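Local structure of putative sugar ABC transporter (Yersinia enterocolitica subsp. enterocolitica 8081, 5ULB) at residues L48-D53 with L272-I277; G133-D138 with A143-L148; N192-V197 with Y221-E226; Q242-M247 with A296-Q301; K276-E281 with S325-T330. The protein probably serves as the periplasmic sugar-binding component of an ABC transporter, here holding a methylseleno analogue of methylthioribose between two lobes. All blocks are in the same frame, centred on the assembly; numbering follows the deposited sequence. Where two conformers were deposited one is given.

How the contacts relate
The five contacts lie in the two alpha/beta lobes of a periplasmic binding protein. Contacts 1 and 5 sit in one lobe, about 9 Å apart between centres; both use helix 262-278, share K276 and I277, and are bridged by the salt link from K275 to E280. Contacts 2, 3 and 4 belong to the other half, with centres 17 to 20 Å apart, and contact 1 lies 35 to 42 Å from them. Along the chain contacts 2 and 3 are nested within the loop closed by contact 1, whereas contact 4 alternates with contacts 1 and 5. The chain thus passes between the halves more than once, as in a two-lobed binding protein whose hinge is crossed by several strands.

Contact 1: L48-D53 with L272-I277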
# COMPACT_ATOMS: atom_id res chain seq x y z
N LEU A 48 -6.11 7.42 -19.76
CA LEU A 48 -5.08 7.85 -20.73
C LEU A 48 -5.09 7.06 -22.01
O LEU A 48 -4.37 7.31 -22.93
CB LEU A 48 -3.73 7.77 -20.16
CG LEU A 48 -3.48 8.65 -18.91
CD1 LEU A 48 -1.99 8.67 -18.56
CD2 LEU A 48 -3.86 10.10 -19.17
N GLY A 49 -5.99 6.09 -22.12
CA GLY A 49 -6.10 5.21 -23.31
C GLY A 49 -5.14 4.08 -23.37
O GLY A 49 -4.98 3.50 -24.44
N PHE A 50 -4.49 3.76 -22.26
CA PHE A 50 -3.50 2.69 -22.20
C PHE A 50 -4.14 1.35 -21.93
O PHE A 50 -5.17 1.27 -21.25
CB PHE A 50 -2.50 2.96 -21.10
CG PHE A 50 -1.60 4.17 -21.27
CD1 PHE A 50 -1.63 5.02 -22.31
CD2 PHE A 50 -0.69 4.44 -20.26
CE1 PHE A 50 -0.73 6.13 -22.37
CE2 PHE A 50 0.16 5.50 -20.29
CZ PHE A 50 0.17 6.36 -21.33
N LYS A 51 -3.57 0.29 -22.46
CA LYS A 51 -3.96 -1.09 -22.05
C LYS A 51 -3.11 -1.39 -20.82
O LYS A 51 -1.90 -1.23 -20.83
CB LYS A 51 -3.63 -2.03 -23.16
CG LYS A 51 -3.88 -3.50 -22.85
CD LYS A 51 -3.78 -4.42 -24.05
CE LYS A 51 -3.96 -5.92 -23.83
NZ LYS A 51 -4.97 -6.32 -22.90
N VAL A 52 -3.73 -1.85 -19.74
CA VAL A 52 -3.05 -2.16 -18.49
C VAL A 52 -3.34 -3.66 -18.21
O VAL A 52 -4.49 -4.03 -18.01
CB VAL A 52 -3.54 -1.33 -17.33
CG1 VAL A 52 -2.88 -1.78 -16.02
CG2 VAL A 52 -3.29 0.14 -17.61
N ASP A 53 -2.28 -4.44 -18.14
CA ASP A 53 -2.33 -5.86 -17.84
C ASP A 53 -1.74 -6.06 -16.45
O ASP A 53 -0.58 -5.71 -16.25
CB ASP A 53 -1.54 -6.68 -18.88
CG ASP A 53 -2.17 -6.70 -20.27
OD1 ASP A 53 -3.37 -6.43 -20.40
OD2 ASP A 53 -1.42 -7.06 -21.23
N LEU A 272 3.64 8.45 -13.66
CA LEU A 272 5.08 8.44 -13.83
C LEU A 272 5.55 7.71 -15.09
O LEU A 272 6.35 8.19 -15.82
CB LEU A 272 5.79 7.92 -12.56
CG LEU A 272 5.74 8.88 -11.36
CD1 LEU A 272 5.97 8.11 -10.07
CD2 LEU A 272 6.82 9.93 -11.57
N VAL A 273 4.96 6.50 -15.29
CA VAL A 273 5.29 5.78 -16.53
C VAL A 273 4.84 6.49 -17.76
O VAL A 273 5.55 6.53 -18.76
CB VAL A 273 4.75 4.35 -16.41
CG1 VAL A 273 4.87 3.62 -17.73
CG2 VAL A 273 5.48 3.59 -15.38
N ALA A 274 3.64 7.11 -17.74
CA ALA A 274 3.21 7.90 -18.84
C ALA A 274 4.18 9.03 -19.22
O ALA A 274 4.49 9.24 -20.38
CB ALA A 274 1.84 8.45 -18.57
N LYS A 275 4.63 9.76 -18.20
CA LYS A 275 5.62 10.84 -18.44
C LYS A 275 6.90 10.24 -19.00
O LYS A 275 7.51 10.91 -19.87
CB LYS A 275 5.85 11.58 -17.13
CG LYS A 275 4.72 12.46 -16.70
CD LYS A 275 4.97 13.21 -15.39
CE LYS A 275 6.11 14.19 -15.45
NZ LYS A 275 5.78 15.35 -16.16
N LYS A 276 7.39 9.14 -18.46
CA LYS A 276 8.61 8.55 -18.99
C LYS A 276 8.45 8.18 -20.46
O LYS A 276 9.33 8.48 -21.28
CB LYS A 276 8.99 7.31 -18.20
CG LYS A 276 9.43 7.65 -16.74
CD LYS A 276 9.46 6.43 -15.86
CE LYS A 276 9.67 6.73 -14.36
NZ LYS A 276 10.96 7.42 -14.14
N ILE A 277 7.29 7.58 -20.84
CA ILE A 277 7.09 7.21 -22.25
C ILE A 277 7.09 8.48 -23.09
O ILE A 277 7.60 8.49 -24.20
CB ILE A 277 5.78 6.43 -22.36
CG1 ILE A 277 5.96 5.03 -21.73
CG2 ILE A 277 5.42 6.18 -23.82
CD1 ILE A 277 4.67 4.24 -21.49
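A274, on helix 262-278, meets L48 and F50 chiefly through its methyl group, and all contact between the two segments is apolar. L48 CD1 comes within 3.8 Å of A274 CB. The F50 ring offers its edge: CE2 lies 3.8 Å from A274 CB, and the methyl sits near the ring plane. With CG of F50 beside the backbone N (chi1 -66°), the ring reaches toward the helix, while L48 CB covers one face of it, 4.0 Å above the plane and over its centre. L48 and F50 thus pack on each other as well as on the alanine. F328 of helix 327-335 touches both L48 and A274, and F50 also rests on I22 of the neighbouring strand 21-26.

The turn between the two hydrophobic residues is a Schellman motif, in which G49 ends helix 32-48 with positive phi before strand 51-56 begins. Charge is kept to the other side of the strand, where K51 NZ forms a salt bridge with D53 OD1, 3.0 Å, on the syn lone pair. With no hydrogen bond between the segments, the helix is seated against the turn that leads from helix 32-48 into strand 51-56 by close hydrophobic fit rather than by directional bonds.

Contact 2: G133-D138 with A143-L148; sequences GQLVKD and ANIIKL
L135, near the end of helix 124-138, faces A143 and I145 on strand 143-148, the helix turning into the strand through four residues with no backbone hydrogen bond between the two segments. The pair forms a helix-strand unit of one alpha/beta lobe of the periplasmic binding protein fold. Strand 143-148 runs parallel to both of its neighbours, 208-211 and 173-179, and the helix packs on one face of this sheet.

A single branch of L135 makes the contact. Its CG stands anti to the backbone N (chi1 -174°), which carries the end of the side chain out from the helix, and CD2 settles between two residues of alternate strand positions. From CD2 it is 4.1 Å to I145 CG2 and 4.3 Å to A143 CB, so the fit is relaxed rather than tight. I145 meets the leucine with its short CG2 branch, the two side chains lying at a slant to each other, while its CG1 occupies the crowded position between backbone N and carbonyl carbon (chi1 71°). L135 reaches on to A208 of the adjoining strand, and I145 touches Y163 of helix 154-169; I146, the next residue, points to the opposite face of the sheet and packs on V197 of helix 186-200.

The polar groups take no part in the contact. D138 OD2 is bonded by Y235 OH, and Q134 NE2, one turn back, donates to D138 OD1 at 2.9 Å, approaching from above the carboxylate plane while the acceptor lies close to the amide's own plane.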
# COMPACT_ATOMS: atom_id res chain seq x y z
N GLY A 133 2.68 5.23 17.54
CA GLY A 133 2.75 6.31 18.49
C GLY A 133 1.48 6.62 19.16
O GLY A 133 1.44 7.04 20.32
N GLN A 134 0.32 6.45 18.48
CA GLN A 134 -0.99 6.62 19.15
C GLN A 134 -1.18 5.59 20.19
O GLN A 134 -1.76 5.91 21.24
CB GLN A 134 -2.12 6.61 18.15
CG GLN A 134 -3.42 7.15 18.73
CD GLN A 134 -3.40 8.63 19.12
OE1 GLN A 134 -2.88 9.48 18.31
NE2 GLN A 134 -3.78 8.90 20.31
N LEU A 135 -0.73 4.38 19.96
CA LEU A 135 -0.79 3.32 20.96
C LEU A 135 -0.02 3.76 22.23
O LEU A 135 -0.42 3.69 23.38
CB LEU A 135 -0.30 2.01 20.35
CG LEU A 135 -0.40 0.71 21.16
CD1 LEU A 135 -0.13 -0.45 20.22
CD2 LEU A 135 0.59 0.65 22.28
N VAL A 136 1.19 4.27 21.99
CA VAL A 136 2.04 4.71 23.11
C VAL A 136 1.33 5.78 23.87
O VAL A 136 1.36 5.77 25.12
CB VAL A 136 3.38 5.19 22.58
CG1 VAL A 136 4.20 5.89 23.69
CG2 VAL A 136 4.22 4.02 21.93
N LYS A 137 0.78 6.79 23.19
CA LYS A 137 0.08 7.92 23.84
C LYS A 137 -1.10 7.34 24.64
O LYS A 137 -1.30 7.69 25.81
CB LYS A 137 -0.44 8.84 22.79
CG LYS A 137 0.57 9.70 22.09
CD LYS A 137 -0.09 10.62 21.01
CE LYS A 137 0.94 11.48 20.31
NZ LYS A 137 0.38 12.23 19.23
N ASP A 138 -1.91 6.49 24.04
CA ASP A 138 -3.16 6.00 24.67
C ASP A 138 -2.87 5.18 25.92
O ASP A 138 -3.65 5.17 26.79
CB ASP A 138 -3.94 5.19 23.71
CG ASP A 138 -4.60 6.04 22.60
OD1 ASP A 138 -4.56 7.30 22.63
OD2 ASP A 138 -5.27 5.41 21.67
N ALA A 143 2.36 -0.93 28.05
CA ALA A 143 1.39 -1.84 27.39
C ALA A 143 2.10 -3.10 27.04
O ALA A 143 3.27 -3.10 26.56
CB ALA A 143 0.87 -1.15 26.13
N ASN A 144 1.35 -4.19 27.17
CA ASN A 144 1.75 -5.52 26.57
C ASN A 144 1.09 -5.61 25.20
O ASN A 144 -0.14 -5.50 25.15
CB ASN A 144 1.28 -6.63 27.50
CG ASN A 144 2.01 -6.58 28.82
OD1 ASN A 144 3.26 -6.45 28.82
ND2 ASN A 144 1.26 -6.62 29.95
N ILE A 145 1.86 -5.82 24.15
CA ILE A 145 1.34 -5.75 22.76
C ILE A 145 1.64 -7.01 22.01
O ILE A 145 2.62 -7.72 22.27
CB ILE A 145 1.82 -4.51 22.04
CG1 ILE A 145 3.28 -4.54 21.68
CG2 ILE A 145 1.48 -3.26 22.90
CD1 ILE A 145 3.70 -3.47 20.77
N ILE A 146 0.83 -7.17 20.94
CA ILE A 146 1.18 -8.09 19.85
C ILE A 146 1.46 -7.20 18.62
O ILE A 146 0.71 -6.29 18.38
CB ILE A 146 -0.02 -9.08 19.54
CG1 ILE A 146 -0.52 -9.77 20.80
CG2 ILE A 146 0.40 -10.05 18.48
CD1 ILE A 146 0.47 -10.49 21.56
N LYS A 147 2.47 -7.59 17.85
CA LYS A 147 2.76 -6.95 16.57
C LYS A 147 2.33 -7.94 15.46
O LYS A 147 2.62 -9.11 15.51
CB LYS A 147 4.29 -6.67 16.49
CG LYS A 147 4.74 -6.13 15.13
CD LYS A 147 6.11 -5.56 15.18
CE LYS A 147 7.24 -6.45 15.50
NZ LYS A 147 7.63 -7.31 14.49
N LEU A 148 1.66 -7.34 14.47
CA LEU A 148 1.32 -8.12 13.21
C LEU A 148 2.21 -7.56 12.13
O LEU A 148 2.15 -6.38 11.78
CB LEU A 148 -0.13 -7.96 12.84
CG LEU A 148 -1.16 -8.01 13.99
CD1 LEU A 148 -2.57 -7.70 13.52
CD2 LEU A 148 -1.12 -9.36 14.70

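Contact 3: N192-V197 with Y221-E226; sequences NKVGAV and YKALQE
No flat group enters the interface of V194 and G195 with A223; the ring, amide and carboxylate of 221-226 are turned to partners other than helix 186-200. The Y221 ring, whose CB points away from helix 186-200, touches L234, S252 and P253. At its hydroxyl it receives Q225 NE2 from the next turn, 2.9 Å from Y221 OH with an N-H...O angle of 152°, and the hydroxyl lies near the amide plane. E249 OE1 is a second partner of Y221 OH, and Q225 NE2 also reaches A250 O. On the exposed side, K222 NZ forms a salt bridge of 2.8 Å with E226 OE2, meeting it on the syn side, 27° out of the carboxylate plane.

The contact itself is made by small groups. A223 CB nestles against V194 CG1 at 3.7 Å and V194 CB at 3.9 Å. V194 CG1 stands anti to the backbone N (chi1 169°), which lays that methyl toward the alanine, while CG2 turns to L148 on strand 143-148. Next to the valine the methyl meets bare backbone: A223 CB is 4.1 Å from G195 N. With only glycine and alanine at this point, the backbones come close, the CA atoms of G195 and A223 being 5.6 Å apart. L224 packs on L234 of the sheet below.

Helix 186-200, strand 208-211 and helix 214-226 follow one another in sequence, and the two helices lie side by side on one face of the parallel sheet, an arrangement typical of the Rossmann-like lobes of type I periplasmic binding proteins.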
# COMPACT_ATOMS: atom_id res chain seq x y z
N ASN A 192 -6.73 -16.97 12.92
CA ASN A 192 -6.40 -18.23 13.65
C ASN A 192 -5.18 -18.13 14.55
O ASN A 192 -5.17 -18.57 15.70
CB ASN A 192 -6.18 -19.36 12.65
CG ASN A 192 -7.48 -19.73 11.95
OD1 ASN A 192 -8.58 -19.59 12.49
ND2 ASN A 192 -7.31 -20.25 10.69
N LYS A 193 -4.17 -17.44 14.02
CA LYS A 193 -2.95 -17.24 14.77
C LYS A 193 -3.17 -16.33 15.98
O LYS A 193 -2.67 -16.61 17.08
CB LYS A 193 -1.82 -16.70 13.90
CG LYS A 193 -1.30 -17.75 12.97
CD LYS A 193 -0.37 -17.16 11.96
CE LYS A 193 0.17 -18.24 11.12
NZ LYS A 193 1.05 -17.73 9.96
N VAL A 194 -3.95 -15.26 15.82
CA VAL A 194 -4.26 -14.40 16.93
C VAL A 194 -5.10 -15.13 17.94
O VAL A 194 -4.91 -14.96 19.16
CB VAL A 194 -4.88 -13.07 16.44
CG1 VAL A 194 -5.44 -12.30 17.63
CG2 VAL A 194 -3.90 -12.22 15.63
N GLY A 195 -6.04 -16.00 17.49
CA GLY A 195 -6.82 -16.77 18.47
C GLY A 195 -5.94 -17.58 19.40
O GLY A 195 -6.21 -17.66 20.61
N ALA A 196 -4.86 -18.20 18.87
CA ALA A 196 -4.01 -18.97 19.73
C ALA A 196 -3.18 -18.08 20.68
O ALA A 196 -2.96 -18.47 21.84
CB ALA A 196 -3.06 -19.85 18.88
N VAL A 197 -2.77 -16.88 20.23
CA VAL A 197 -2.02 -15.96 21.10
C VAL A 197 -2.98 -15.49 22.23
O VAL A 197 -2.56 -15.38 23.41
CB VAL A 197 -1.44 -14.80 20.30
CG1 VAL A 197 -0.75 -13.88 21.26
CG2 VAL A 197 -0.38 -15.35 19.45
N TYR A 221 -8.95 -8.34 14.14
CA TYR A 221 -10.27 -7.83 14.50
C TYR A 221 -11.31 -8.97 14.65
O TYR A 221 -12.03 -9.08 15.62
CB TYR A 221 -10.76 -6.80 13.49
CG TYR A 221 -12.10 -6.23 13.81
CD1 TYR A 221 -13.30 -6.89 13.43
CD2 TYR A 221 -12.25 -5.08 14.54
CE1 TYR A 221 -14.53 -6.45 13.78
CE2 TYR A 221 -13.51 -4.58 14.83
CZ TYR A 221 -14.66 -5.29 14.48
OH TYR A 221 -15.84 -4.80 14.84
N LYS A 222 -11.30 -9.84 13.60
CA LYS A 222 -12.22 -11.03 13.69
C LYS A 222 -11.90 -11.86 14.89
O LYS A 222 -12.83 -12.28 15.60
CB LYS A 222 -12.04 -11.82 12.41
CG LYS A 222 -12.95 -13.07 12.31
CD LYS A 222 -12.63 -13.87 10.96
CE LYS A 222 -13.15 -15.33 10.95
NZ LYS A 222 -14.51 -15.05 10.70
N ALA A 223 -10.63 -12.11 15.17
CA ALA A 223 -10.31 -12.90 16.33
C ALA A 223 -10.77 -12.21 17.61
O ALA A 223 -11.27 -12.88 18.54
CB ALA A 223 -8.82 -13.17 16.43
N LEU A 224 -10.58 -10.91 17.70
CA LEU A 224 -11.03 -10.22 18.96
C LEU A 224 -12.52 -10.34 19.16
O LEU A 224 -13.03 -10.57 20.26
CB LEU A 224 -10.62 -8.72 18.97
CG LEU A 224 -9.10 -8.45 18.93
CD1 LEU A 224 -8.86 -6.96 19.07
CD2 LEU A 224 -8.37 -9.17 20.02
N GLN A 225 -13.29 -10.14 18.09
CA GLN A 225 -14.75 -10.25 18.20
C GLN A 225 -15.15 -11.64 18.58
O GLN A 225 -15.92 -11.86 19.50
CB GLN A 225 -15.40 -9.81 16.92
CG GLN A 225 -15.44 -8.27 16.73
CD GLN A 225 -16.37 -7.45 17.67
OE1 GLN A 225 -16.99 -7.99 18.56
NE2 GLN A 225 -16.53 -6.15 17.37
N GLU A 226 -14.64 -12.65 17.83
CA GLU A 226 -15.13 -14.02 17.99
C GLU A 226 -14.72 -14.63 19.31
O GLU A 226 -15.39 -15.51 19.82
CB GLU A 226 -14.69 -14.88 16.82
CG GLU A 226 -15.38 -14.51 15.61
CD GLU A 226 -15.13 -15.32 14.37
OE1 GLU A 226 -14.29 -16.21 14.46
OE2 GLU A 226 -15.72 -14.98 13.25

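Contact 4: Q242-M247 with A296-Q301; sequences QDLQLM and ALLVSQ
L244 and M247 of helix 241-248 pack against L298 of helix 295-299, a helix-helix contact beside the junction of the two halves of the periplasmic binding protein fold. Strand 285-294, which runs into helix 295-299, lies between strands 118-122 and 254-259 in the sheet, and its residue I293 touches both M247 and L298. Helix 241-248 follows closely on D238, one of the residues lining the sugar pocket.

L298 is shared by both side chains, its branched end met by both from the side of helix 241-248. L244 CD2 lies 3.8 Å from L298 CG and 3.9 Å from L298 CD1. M247, modelled as selenomethionine, brings its terminal methyl to the same branch point: in the conformer given, M247 CE is 3.7 Å from L298 CG and equally near L298 CD2. M247 has a second conformer, so how its chain bends to reach the leucine, with chi3 at 20° off the staggered values, is uncertain. W254 and S257 of strand 254-259 touch M247 as well.

At the margin, V299 CG2 sits 3.7 Å from M247 O, a carbonyl that also accepts a bond from Q295 NE2. R248 NH1 holds the end of this helical turn, donating to both L298 O and Q301 O. Just beyond the helix, Q301 folds back so that its NE2 donates to L297 O at 2.9 Å, nearly straight at 167°, with the donor tilted from the carbonyl plane.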
# COMPACT_ATOMS: atom_id res chain seq x y z
N GLN A 242 -13.62 -2.22 4.03
CA GLN A 242 -13.85 -3.11 5.16
C GLN A 242 -13.44 -2.47 6.48
O GLN A 242 -14.17 -2.51 7.44
CB GLN A 242 -13.13 -4.47 4.96
CG GLN A 242 -13.40 -5.48 6.09
CD GLN A 242 -12.63 -6.83 6.03
OE1 GLN A 242 -11.96 -7.09 5.06
NE2 GLN A 242 -12.74 -7.65 7.05
N ASP A 243 -12.26 -1.88 6.49
CA ASP A 243 -11.77 -1.33 7.77
C ASP A 243 -12.70 -0.26 8.27
O ASP A 243 -12.92 -0.13 9.48
CB ASP A 243 -10.34 -0.67 7.57
CG ASP A 243 -9.34 -1.52 7.01
OD1 ASP A 243 -9.44 -2.75 6.94
OD2 ASP A 243 -8.27 -0.93 6.56
N LEU A 244 -13.17 0.61 7.35
CA LEU A 244 -14.11 1.67 7.76
C LEU A 244 -15.36 1.07 8.37
O LEU A 244 -15.90 1.61 9.36
CB LEU A 244 -14.41 2.54 6.58
CG LEU A 244 -13.19 3.28 6.00
CD1 LEU A 244 -13.51 3.89 4.68
CD2 LEU A 244 -12.67 4.38 6.99
N GLN A 245 -15.92 0.03 7.78
CA GLN A 245 -17.07 -0.68 8.40
C GLN A 245 -16.71 -1.26 9.78
O GLN A 245 -17.49 -1.16 10.70
CB GLN A 245 -17.59 -1.78 7.46
CG GLN A 245 -18.26 -1.32 6.16
CD GLN A 245 -19.63 -0.64 6.40
OE1 GLN A 245 -19.70 0.55 6.81
NE2 GLN A 245 -20.74 -1.42 6.27
N LEU A 246 -15.54 -1.87 9.86
CA LEU A 246 -15.16 -2.47 11.16
C LEU A 246 -14.99 -1.40 12.24
O LEU A 246 -15.34 -1.67 13.36
CB LEU A 246 -13.95 -3.33 11.03
CG LEU A 246 -14.10 -4.52 10.04
CD1 LEU A 246 -12.77 -5.25 9.91
CD2 LEU A 246 -15.21 -5.42 10.32
N MSE A 247 -14.44 -0.23 11.92
CA MSE A 247 -14.33 0.83 12.93
C MSE A 247 -15.70 1.28 13.42
O MSE A 247 -15.78 1.67 14.56
CB MSE A 247 -13.39 1.96 12.34
CG MSE A 247 -11.89 1.58 12.02
SE MSE A 247 -10.73 2.79 10.92
CE MSE A 247 -11.67 4.58 11.02
N ALA A 296 -13.31 7.71 15.97
CA ALA A 296 -14.47 8.57 16.37
C ALA A 296 -15.04 9.33 15.16
O ALA A 296 -16.26 9.60 15.11
CB ALA A 296 -14.09 9.50 17.43
N LEU A 297 -14.16 9.72 14.23
CA LEU A 297 -14.63 10.36 13.01
C LEU A 297 -15.66 9.51 12.24
O LEU A 297 -16.70 10.04 11.78
CB LEU A 297 -13.40 10.79 12.16
CG LEU A 297 -13.70 11.53 10.89
CD1 LEU A 297 -14.26 12.89 11.19
CD2 LEU A 297 -12.45 11.64 10.02
N LEU A 298 -15.29 8.28 12.04
CA LEU A 298 -16.15 7.36 11.36
C LEU A 298 -17.43 7.06 12.10
O LEU A 298 -18.52 7.03 11.49
CB LEU A 298 -15.37 6.10 10.96
CG LEU A 298 -14.77 6.08 9.60
CD1 LEU A 298 -15.83 6.17 8.46
CD2 LEU A 298 -13.82 7.19 9.52
N VAL A 299 -17.34 6.87 13.41
CA VAL A 299 -18.54 6.59 14.24
C VAL A 299 -19.54 7.72 14.18
O VAL A 299 -20.78 7.49 14.20
CB VAL A 299 -18.13 6.26 15.69
CG1 VAL A 299 -19.32 6.14 16.70
CG2 VAL A 299 -17.37 4.89 15.61
N SER A 300 -19.02 8.97 14.01
CA SER A 300 -19.88 10.20 13.88
C SER A 300 -20.69 10.34 12.58
O SER A 300 -21.59 11.15 12.50
CB SER A 300 -19.04 11.46 13.95
OG SER A 300 -18.47 11.62 15.22
N GLN A 301 -20.37 9.52 11.57
CA GLN A 301 -21.06 9.69 10.29
C GLN A 301 -22.44 9.05 10.41
O GLN A 301 -22.59 8.08 11.15
CB GLN A 301 -20.22 9.01 9.20
CG GLN A 301 -18.80 9.60 9.08
CD GLN A 301 -18.78 11.10 8.96
OE1 GLN A 301 -19.51 11.63 8.13
NE2 GLN A 301 -18.02 11.78 9.86

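Contact 5: K276-E281 with S325-T330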
# COMPACT_ATOMS: atom_id res chain seq x y z
N LYS A 276 7.39 9.14 -18.46
CA LYS A 276 8.61 8.55 -18.99
C LYS A 276 8.45 8.18 -20.46
O LYS A 276 9.33 8.48 -21.28
CB LYS A 276 8.99 7.31 -18.20
CG LYS A 276 9.43 7.65 -16.74
CD LYS A 276 9.46 6.43 -15.86
CE LYS A 276 9.67 6.73 -14.36
NZ LYS A 276 10.96 7.42 -14.14
N ILE A 277 7.29 7.58 -20.84
CA ILE A 277 7.09 7.21 -22.25
C ILE A 277 7.09 8.48 -23.09
O ILE A 277 7.60 8.49 -24.20
CB ILE A 277 5.78 6.43 -22.36
CG1 ILE A 277 5.96 5.03 -21.73
CG2 ILE A 277 5.42 6.18 -23.82
CD1 ILE A 277 4.67 4.24 -21.49
N ALA A 278 6.48 9.56 -22.57
CA ALA A 278 6.42 10.83 -23.29
C ALA A 278 7.73 11.57 -23.38
O ALA A 278 7.82 12.56 -24.13
CB ALA A 278 5.42 11.71 -22.62
N GLY A 279 8.72 11.14 -22.62
CA GLY A 279 10.03 11.84 -22.65
C GLY A 279 10.12 13.05 -21.70
O GLY A 279 11.03 13.87 -21.88
N GLU A 280 9.26 13.13 -20.71
CA GLU A 280 9.23 14.20 -19.71
C GLU A 280 10.01 13.82 -18.48
O GLU A 280 9.99 12.64 -18.08
CB GLU A 280 7.79 14.56 -19.35
CG GLU A 280 7.00 15.21 -20.45
CD GLU A 280 5.59 15.61 -20.05
OE1 GLU A 280 5.05 15.25 -18.94
OE2 GLU A 280 5.03 16.41 -20.77
N GLU A 281 10.69 14.78 -17.86
CA GLU A 281 11.47 14.51 -16.67
C GLU A 281 10.64 13.93 -15.56
O GLU A 281 9.52 14.42 -15.33
CB GLU A 281 12.14 15.81 -16.21
CG GLU A 281 12.96 15.69 -14.94
CD GLU A 281 13.55 17.03 -14.46
OE1 GLU A 281 13.19 18.10 -15.06
OE2 GLU A 281 14.39 16.95 -13.56
N SER A 325 0.28 15.86 -15.88
CA SER A 325 0.58 16.66 -17.00
C SER A 325 -0.70 17.19 -17.69
O SER A 325 -1.75 16.51 -17.70
CB SER A 325 1.35 15.79 -18.00
OG SER A 325 2.61 15.42 -17.51
N PRO A 326 -0.60 18.39 -18.28
CA PRO A 326 -1.80 18.95 -18.88
C PRO A 326 -2.36 18.16 -20.04
O PRO A 326 -3.56 18.17 -20.30
CB PRO A 326 -1.37 20.31 -19.36
CG PRO A 326 0.03 20.49 -18.96
CD PRO A 326 0.50 19.37 -18.23
N TRP A 327 -1.52 17.43 -20.75
CA TRP A 327 -1.97 16.59 -21.88
C TRP A 327 -2.70 15.36 -21.38
O TRP A 327 -3.25 14.62 -22.21
CB TRP A 327 -0.82 16.23 -22.86
CG TRP A 327 0.38 15.73 -22.25
CD1 TRP A 327 1.46 16.50 -21.88
CD2 TRP A 327 0.74 14.39 -21.88
NE1 TRP A 327 2.43 15.77 -21.25
CE2 TRP A 327 2.04 14.45 -21.28
CE3 TRP A 327 0.11 13.16 -22.02
CZ2 TRP A 327 2.73 13.35 -20.87
CZ3 TRP A 327 0.78 11.99 -21.58
CH2 TRP A 327 2.09 12.09 -21.04
N PHE A 328 -2.71 15.02 -20.08
CA PHE A 328 -3.58 13.91 -19.60
C PHE A 328 -5.02 14.23 -19.93
O PHE A 328 -5.76 13.31 -20.28
CB PHE A 328 -3.38 13.66 -18.13
CG PHE A 328 -2.04 13.05 -17.72
CD1 PHE A 328 -1.07 12.60 -18.62
CD2 PHE A 328 -1.78 12.88 -16.37
CE1 PHE A 328 0.09 12.10 -18.13
CE2 PHE A 328 -0.59 12.36 -15.90
CZ PHE A 328 0.37 11.98 -16.80
N ALA A 329 -5.46 15.50 -19.75
CA ALA A 329 -6.79 15.88 -20.09
C ALA A 329 -7.06 15.68 -21.57
O ALA A 329 -8.16 15.29 -21.99
CB ALA A 329 -7.12 17.29 -19.66
N THR A 330 -6.09 15.98 -22.41
CA THR A 330 -6.27 15.80 -23.84
C THR A 330 -6.50 14.34 -24.14
O THR A 330 -7.32 14.00 -24.98
CB THR A 330 -5.00 16.37 -24.57
OG1 THR A 330 -4.77 17.67 -24.03
CG2 THR A 330 -5.24 16.43 -26.02
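E280 reaches from just beyond the end of helix 262-278 to S325 and W327, where the chain enters helix 327-335. Its CB points toward the other segment, CG stands beside the backbone N (chi1 -68°), and the chain then runs extended, so that E280 and W327 lie antiparallel alongside each other. CD arrives in the plane of the indole, at its edge, 3.4 Å from W327 NE1. The two carboxylate oxygens part there. OE1 accepts from S325 OG at 2.8 Å through its syn lone pair and also forms a salt bridge with K275 NZ. OE2 takes the indole N-H: W327 NE1 to E280 OE2 is 2.7 Å with an angle of 154°. The oxygen lies close to the ring plane, but the donor comes from above the carboxylate plane, 45° out of it, since carboxylate and indole are steeply inclined to each other. With bonds to both oxygens and a salt bridge to K275, E280 is probably ionised.

The tryptophan is fixed apart from this bond too. A278 CB touches W327 CZ2 at 3.6 Å, approaching obliquely. S325 CB lies 3.4 Å above one face of the ring, toward its rim, and F328 CD1 is over the same face. P10 and I13 of the N-terminal region also touch the indole.

G279, with positive phi, ends the long helix in a Schellman motif, and E280 follows at once. A capped helix C terminus is thus fastened to the start of helix 327-335, docking the C-terminal tail on the lobe that carries helix 262-278.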